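Uncharacterized protein (Parabacteroides distasonis ATCC 8503, PDB 4R03) is of unknown function but belongs to the DUF3836 family and folds as an antiparallel beta sheet evolved from beta-hairpin repeats. Local coordinates at residues Glu11-Gln23 / Asn29-Asn41. Numbering follows the deposited sequence. Where two conformers were deposited one is given.
Sequences ENGKIISKVVFLQ and NKQVRYEFQYNEN. With PO4 (phosphate ion), chain D.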
loop_
_atom_site.group_PDB
_atom_site.type_symbol
_atom_site.label_atom_id
_atom_site.label_comp_id
_atom_site.label_asym_id
_atom_site.label_seq_id
_atom_site.Cartn_x
_atom_site.Cartn_y
_atom_site.Cartn_z
ATOM N N GLU A 11 -6.087 8.285 11.672
ATOM C CA GLU A 11 -6.346 8.195 13.107
ATOM C C GLU A 11 -5.325 9.145 13.727
ATOM O O GLU A 11 -4.073 8.888 13.647
ATOM C CB GLU A 11 -6.197 6.798 13.598
ATOM C CG GLU A 11 -6.408 6.652 15.123
ATOM C CD GLU A 11 -7.800 6.999 15.481
ATOM O OE1 GLU A 11 -8.769 6.404 14.976
ATOM O OE2 GLU A 11 -7.991 7.938 16.335
ATOM N N ASN A 12 -5.791 10.217 14.380
ATOM C CA ASN A 12 -4.861 11.239 14.838
ATOM C C ASN A 12 -3.931 11.664 13.732
ATOM O O ASN A 12 -4.429 11.928 12.643
ATOM C CB ASN A 12 -4.210 10.827 16.168
ATOM C CG ASN A 12 -5.229 10.540 17.232
ATOM O OD1 ASN A 12 -6.143 11.346 17.429
ATOM N ND2 ASN A 12 -5.056 9.424 17.980
ATOM N N GLY A 13 -2.615 11.628 13.916
ATOM C CA GLY A 13 -1.728 12.086 12.906
ATOM C C GLY A 13 -1.324 11.122 11.788
ATOM O O GLY A 13 -0.442 11.495 10.994
ATOM N N LYS A 14 -1.840 9.903 11.803
ATOM C CA LYS A 14 -1.330 8.845 10.905
ATOM C C LYS A 14 -2.405 8.391 9.940
ATOM O O LYS A 14 -3.549 8.091 10.298
ATOM C CB LYS A 14 -0.863 7.661 11.738
ATOM C CG LYS A 14 0.436 7.988 12.525
ATOM C CD LYS A 14 0.769 6.863 13.385
ATOM C CE LYS A 14 2.153 7.037 14.041
ATOM N NZ LYS A 14 2.136 8.195 14.995
ATOM N N ILE A 15 -1.996 8.312 8.671
ATOM C CA ILE A 15 -2.837 7.640 7.670
ATOM C C ILE A 15 -2.981 6.171 7.957
ATOM O O ILE A 15 -1.963 5.451 8.103
ATOM C CB ILE A 15 -2.271 7.869 6.239
ATOM C CG1 ILE A 15 -2.207 9.327 5.901
ATOM C CG2 ILE A 15 -3.051 7.098 5.223
ATOM C CD1 ILE A 15 -1.473 9.628 4.559
ATOM N N ILE A 16 -4.202 5.685 8.044
ATOM C CA ILE A 16 -4.500 4.277 8.258
ATOM C C ILE A 16 -4.979 3.582 7.002
ATOM O O ILE A 16 -4.736 2.379 6.816
ATOM C CB ILE A 16 -5.396 4.043 9.454
ATOM C CG1 ILE A 16 -6.746 4.671 9.288
ATOM C CG2 ILE A 16 -4.620 4.394 10.763
ATOM C CD1 ILE A 16 -7.781 4.298 10.392
ATOM N N SER A 17 -5.680 4.293 6.125
ATOM C CA SER A 17 -6.109 3.719 4.861
ATOM C C SER A 17 -6.270 4.793 3.809
ATOM O O SER A 17 -6.527 5.957 4.097
ATOM C CB SER A 17 -7.425 2.985 4.998
ATOM O OG SER A 17 -8.512 3.845 5.343
ATOM N N LYS A 18 -6.128 4.385 2.558
ATOM C CA LYS A 18 -6.359 5.272 1.423
ATOM C C LYS A 18 -6.999 4.423 0.320
ATOM O O LYS A 18 -6.421 3.380 -0.060
ATOM C CB LYS A 18 -5.061 5.895 0.931
ATOM C CG LYS A 18 -5.186 6.822 -0.257
ATOM C CD LYS A 18 -3.804 7.498 -0.636
ATOM C CE LYS A 18 -3.206 8.337 0.491
ATOM N NZ LYS A 18 -2.067 9.327 0.153
ATOM N N VAL A 19 -8.117 4.891 -0.212
ATOM C CA VAL A 19 -8.778 4.290 -1.376
ATOM C C VAL A 19 -8.627 5.197 -2.561
ATOM O O VAL A 19 -8.894 6.412 -2.474
ATOM C CB VAL A 19 -10.261 3.990 -1.091
ATOM C CG1 VAL A 19 -10.950 3.438 -2.357
ATOM C CG2 VAL A 19 -10.357 2.986 0.050
ATOM N N VAL A 20 -8.233 4.617 -3.698
ATOM C CA VAL A 20 -8.130 5.343 -4.959
ATOM C C VAL A 20 -9.240 4.899 -5.871
ATOM O O VAL A 20 -9.386 3.679 -6.132
ATOM C CB VAL A 20 -6.787 5.047 -5.676
ATOM C CG1 VAL A 20 -6.678 5.855 -6.979
ATOM C CG2 VAL A 20 -5.615 5.311 -4.761
ATOM N N PHE A 21 -10.032 5.856 -6.334
ATOM C CA PHE A 21 -11.058 5.664 -7.349
ATOM C C PHE A 21 -10.568 6.234 -8.692
ATOM O O PHE A 21 -10.031 7.365 -8.744
ATOM C CB PHE A 21 -12.356 6.346 -7.014
ATOM C CG PHE A 21 -13.012 5.896 -5.753
ATOM C CD1 PHE A 21 -12.622 6.410 -4.546
ATOM C CD2 PHE A 21 -14.128 5.055 -5.786
ATOM C CE1 PHE A 21 -13.273 6.023 -3.384
ATOM C CE2 PHE A 21 -14.765 4.693 -4.595
ATOM C CZ PHE A 21 -14.317 5.145 -3.433
ATOM N N LEU A 22 -10.678 5.435 -9.745
ATOM C CA LEU A 22 -10.406 5.893 -11.108
ATOM C C LEU A 22 -11.660 6.458 -11.751
ATOM O O LEU A 22 -12.721 5.812 -11.807
ATOM C CB LEU A 22 -9.857 4.719 -11.939
ATOM C CG LEU A 22 -9.663 5.025 -13.440
ATOM C CD1 LEU A 22 -8.610 6.093 -13.648
ATOM C CD2 LEU A 22 -9.248 3.720 -14.170
ATOM N N GLN A 23 -11.555 7.689 -12.230
ATOM C CA GLN A 23 -12.603 8.392 -12.959
ATOM C C GLN A 23 -12.165 8.452 -14.427
ATOM O O GLN A 23 -11.133 9.066 -14.733
ATOM C CB GLN A 23 -12.774 9.779 -12.407
ATOM C CG GLN A 23 -13.321 9.826 -10.961
ATOM C CD GLN A 23 -13.035 11.132 -10.310
ATOM O OE1 GLN A 23 -11.921 11.603 -10.294
ATOM N NE2 GLN A 23 -14.043 11.686 -9.674
ATOM N N ASN A 29 -14.776 3.985 -10.662
ATOM C CA ASN A 29 -14.516 2.612 -10.201
ATOM C C ASN A 29 -13.433 2.588 -9.170
ATOM O O ASN A 29 -12.395 3.227 -9.309
ATOM C CB ASN A 29 -14.131 1.711 -11.350
ATOM C CG ASN A 29 -15.275 1.427 -12.289
ATOM O OD1 ASN A 29 -16.127 0.496 -12.077
ATOM N ND2 ASN A 29 -15.315 2.179 -13.335
ATOM N N LYS A 30 -13.630 1.773 -8.153
ATOM C CA LYS A 30 -12.582 1.511 -7.202
ATOM C C LYS A 30 -11.405 0.888 -7.858
ATOM O O LYS A 30 -11.511 -0.106 -8.647
ATOM C CB LYS A 30 -13.082 0.588 -6.067
ATOM C CG LYS A 30 -14.033 1.306 -5.131
ATOM C CD LYS A 30 -14.776 0.355 -4.151
ATOM C CE LYS A 30 -15.514 1.181 -3.173
ATOM N NZ LYS A 30 -16.235 0.267 -2.183
ATOM N N GLN A 31 -10.220 1.414 -7.591
ATOM C CA GLN A 31 -9.001 0.877 -8.179
ATOM C C GLN A 31 -8.151 0.120 -7.183
ATOM O O GLN A 31 -7.744 -1.020 -7.443
ATOM C CB GLN A 31 -8.134 1.981 -8.812
ATOM C CG GLN A 31 -6.958 1.485 -9.571
ATOM C CD GLN A 31 -6.185 2.607 -10.118
ATOM O OE1 GLN A 31 -5.733 3.457 -9.367
ATOM N NE2 GLN A 31 -5.959 2.621 -11.410
ATOM N N VAL A 32 -7.784 0.744 -6.066
ATOM C CA VAL A 32 -6.898 0.115 -5.108
ATOM C C VAL A 32 -7.174 0.688 -3.730
ATOM O O VAL A 32 -7.562 1.857 -3.629
ATOM C CB VAL A 32 -5.386 0.253 -5.527
ATOM C CG1 VAL A 32 -4.961 1.697 -5.696
ATOM C CG2 VAL A 32 -4.475 -0.457 -4.597
ATOM N N ARG A 33 -6.978 -0.116 -2.691
ATOM C CA ARG A 33 -7.058 0.274 -1.289
ATOM C C ARG A 33 -5.740 -0.080 -0.610
ATOM O O ARG A 33 -5.227 -1.153 -0.767
ATOM C CB ARG A 33 -8.194 -0.456 -0.581
ATOM C CG ARG A 33 -8.273 -0.207 0.922
ATOM C CD ARG A 33 -9.414 -1.025 1.530
ATOM N NE ARG A 33 -9.389 -0.851 2.995
ATOM C CZ ARG A 33 -10.049 0.075 3.633
ATOM N NH1 ARG A 33 -10.891 0.873 3.017
ATOM N NH2 ARG A 33 -9.880 0.147 4.943
ATOM N N TYR A 34 -5.199 0.898 0.122
ATOM C CA TYR A 34 -3.969 0.722 0.875
ATOM C C TYR A 34 -4.305 0.801 2.363
ATOM O O TYR A 34 -5.102 1.646 2.805
ATOM C CB TYR A 34 -2.978 1.798 0.555
ATOM C CG TYR A 34 -2.589 1.879 -0.888
ATOM C CD1 TYR A 34 -1.873 0.874 -1.471
ATOM C CD2 TYR A 34 -2.918 2.968 -1.664
ATOM C CE1 TYR A 34 -1.493 0.960 -2.785
ATOM C CE2 TYR A 34 -2.578 3.047 -3.020
ATOM C CZ TYR A 34 -1.788 2.056 -3.558
ATOM O OH TYR A 34 -1.418 2.123 -4.913
ATOM N N GLU A 35 -3.681 -0.051 3.158
ATOM C CA GLU A 35 -3.783 -0.007 4.630
ATOM C C GLU A 35 -2.372 0.033 5.178
ATOM O O GLU A 35 -1.477 -0.665 4.668
ATOM C CB GLU A 35 -4.523 -1.200 5.151
ATOM C CG GLU A 35 -5.970 -1.271 4.704
ATOM C CD GLU A 35 -6.773 -2.398 5.319
ATOM O OE1 GLU A 35 -6.181 -3.297 5.940
ATOM O OE2 GLU A 35 -8.023 -2.409 5.079
ATOM N N PHE A 36 -2.181 0.809 6.240
ATOM C CA PHE A 36 -0.842 1.080 6.787
ATOM C C PHE A 36 -0.791 0.728 8.255
ATOM O O PHE A 36 -1.711 1.011 9.035
ATOM C CB PHE A 36 -0.481 2.566 6.631
ATOM C CG PHE A 36 -0.525 3.067 5.228
ATOM C CD1 PHE A 36 0.590 2.934 4.396
ATOM C CD2 PHE A 36 -1.685 3.586 4.688
ATOM C CE1 PHE A 36 0.529 3.374 3.074
ATOM C CE2 PHE A 36 -1.741 4.005 3.385
ATOM C CZ PHE A 36 -0.628 3.889 2.568
ATOM N N GLN A 37 0.335 0.143 8.625
ATOM C CA GLN A 37 0.668 -0.052 10.036
ATOM C C GLN A 37 2.037 0.584 10.316
ATOM O O GLN A 37 2.820 0.849 9.417
ATOM C CB GLN A 37 0.629 -1.539 10.408
ATOM C CG GLN A 37 -0.753 -2.211 10.240
ATOM C CD GLN A 37 -0.789 -3.669 10.743
ATOM O OE1 GLN A 37 -0.583 -3.944 11.923
ATOM N NE2 GLN A 37 -1.056 -4.594 9.848
ATOM N N TYR A 38 2.282 0.861 11.612
ATOM C CA TYR A 38 3.413 1.691 12.036
ATOM C C TYR A 38 4.254 0.978 13.114
ATOM O O TYR A 38 3.718 0.228 13.908
ATOM C CB TYR A 38 2.914 3.026 12.612
ATOM C CG TYR A 38 2.286 3.836 11.528
ATOM C CD1 TYR A 38 0.947 3.626 11.202
ATOM C CD2 TYR A 38 2.968 4.784 10.820
ATOM C CE1 TYR A 38 0.359 4.345 10.152
ATOM C CE2 TYR A 38 2.404 5.488 9.776
ATOM C CZ TYR A 38 1.045 5.273 9.482
ATOM O OH TYR A 38 0.562 5.990 8.397
ATOM N N ASN A 39 5.567 1.244 13.054
ATOM C CA ASN A 39 6.482 0.754 14.118
ATOM C C ASN A 39 6.452 1.681 15.339
ATOM O O ASN A 39 5.766 2.724 15.352
ATOM C CB ASN A 39 7.888 0.538 13.564
ATOM C CG ASN A 39 8.590 1.785 13.142
ATOM O OD1 ASN A 39 8.343 2.882 13.649
ATOM N ND2 ASN A 39 9.533 1.653 12.195
ATOM N N GLU A 40 7.218 1.303 16.366
ATOM C CA GLU A 40 7.234 2.056 17.635
ATOM C C GLU A 40 7.776 3.468 17.476
ATOM O O GLU A 40 7.532 4.337 18.314
ATOM C CB GLU A 40 8.040 1.287 18.707
ATOM C CG GLU A 40 9.548 1.231 18.470
ATOM C CD GLU A 40 10.290 0.466 19.576
ATOM O OE1 GLU A 40 9.805 0.474 20.738
ATOM O OE2 GLU A 40 11.351 -0.128 19.276
ATOM N N ASN A 41 8.521 3.738 16.409
ATOM C CA ASN A 41 8.997 5.067 16.119
ATOM C C ASN A 41 8.038 5.917 15.300
ATOM O O ASN A 41 8.358 7.047 14.917
ATOM C CB ASN A 41 10.339 5.009 15.434
ATOM C CG ASN A 41 11.392 4.359 16.309
ATOM O OD1 ASN A 41 11.294 4.383 17.554
ATOM N ND2 ASN A 41 12.382 3.750 15.671
HETATM P P PO4 D . -14.307 1.480 0.757
HETATM O O1 PO4 D . -13.007 1.222 1.491
HETATM O O2 PO4 D . -14.673 0.212 0.086
HETATM O O3 PO4 D . -14.236 2.615 -0.285
HETATM O O4 PO4 D . -15.349 1.897 1.770
HETATM O O HOH W 1 0.902 8.792 8.233
HETATM O O HOH W 2 -13.434 4.063 -14.052
#
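Tyr38 meets Lys14 with the face of its ring. The lysine chain runs over it in the opposite direction, with CD 3.8 Å from the ring centroid and only 9° off the normal, a CH-pi contact. At the ring edge, Tyr38 OH donates to Ile15 O at 2.6 Å, in the carbonyl plane and on a lone pair. The hydroxyl also accepts from a water held by Ile15 N. A phenylalanine in place of Tyr38 would probably leave Ile15 O and this water without their hydroxyl partner. Next along, Ile15 CG2 lies 3.8 Å from Phe36 CD2. The segments lie on the two strands of a beta hairpin, 14-24 and 27-38, in the antiparallel sheet. A classic beta bulge interrupts their pairing, where Gln31 and Val32 both face Val20. Gln31 N bonds Val20 O at 2.8 Å, while the bond from Val32 N is weak. On the other face, Phe21 CE2 touches Lys30 CG at 3.5 Å. The extended Lys30 carries NZ to a phosphate, probably from the crystallisation liquor, which is also hydrogen-bonded to Trp59. Arg33 NH1 approaches phosphate O1 near the guanidinium plane, while NE and NH2 grip Glu35 OE2 side-on. Ser17 CB sits over one guanidinium face.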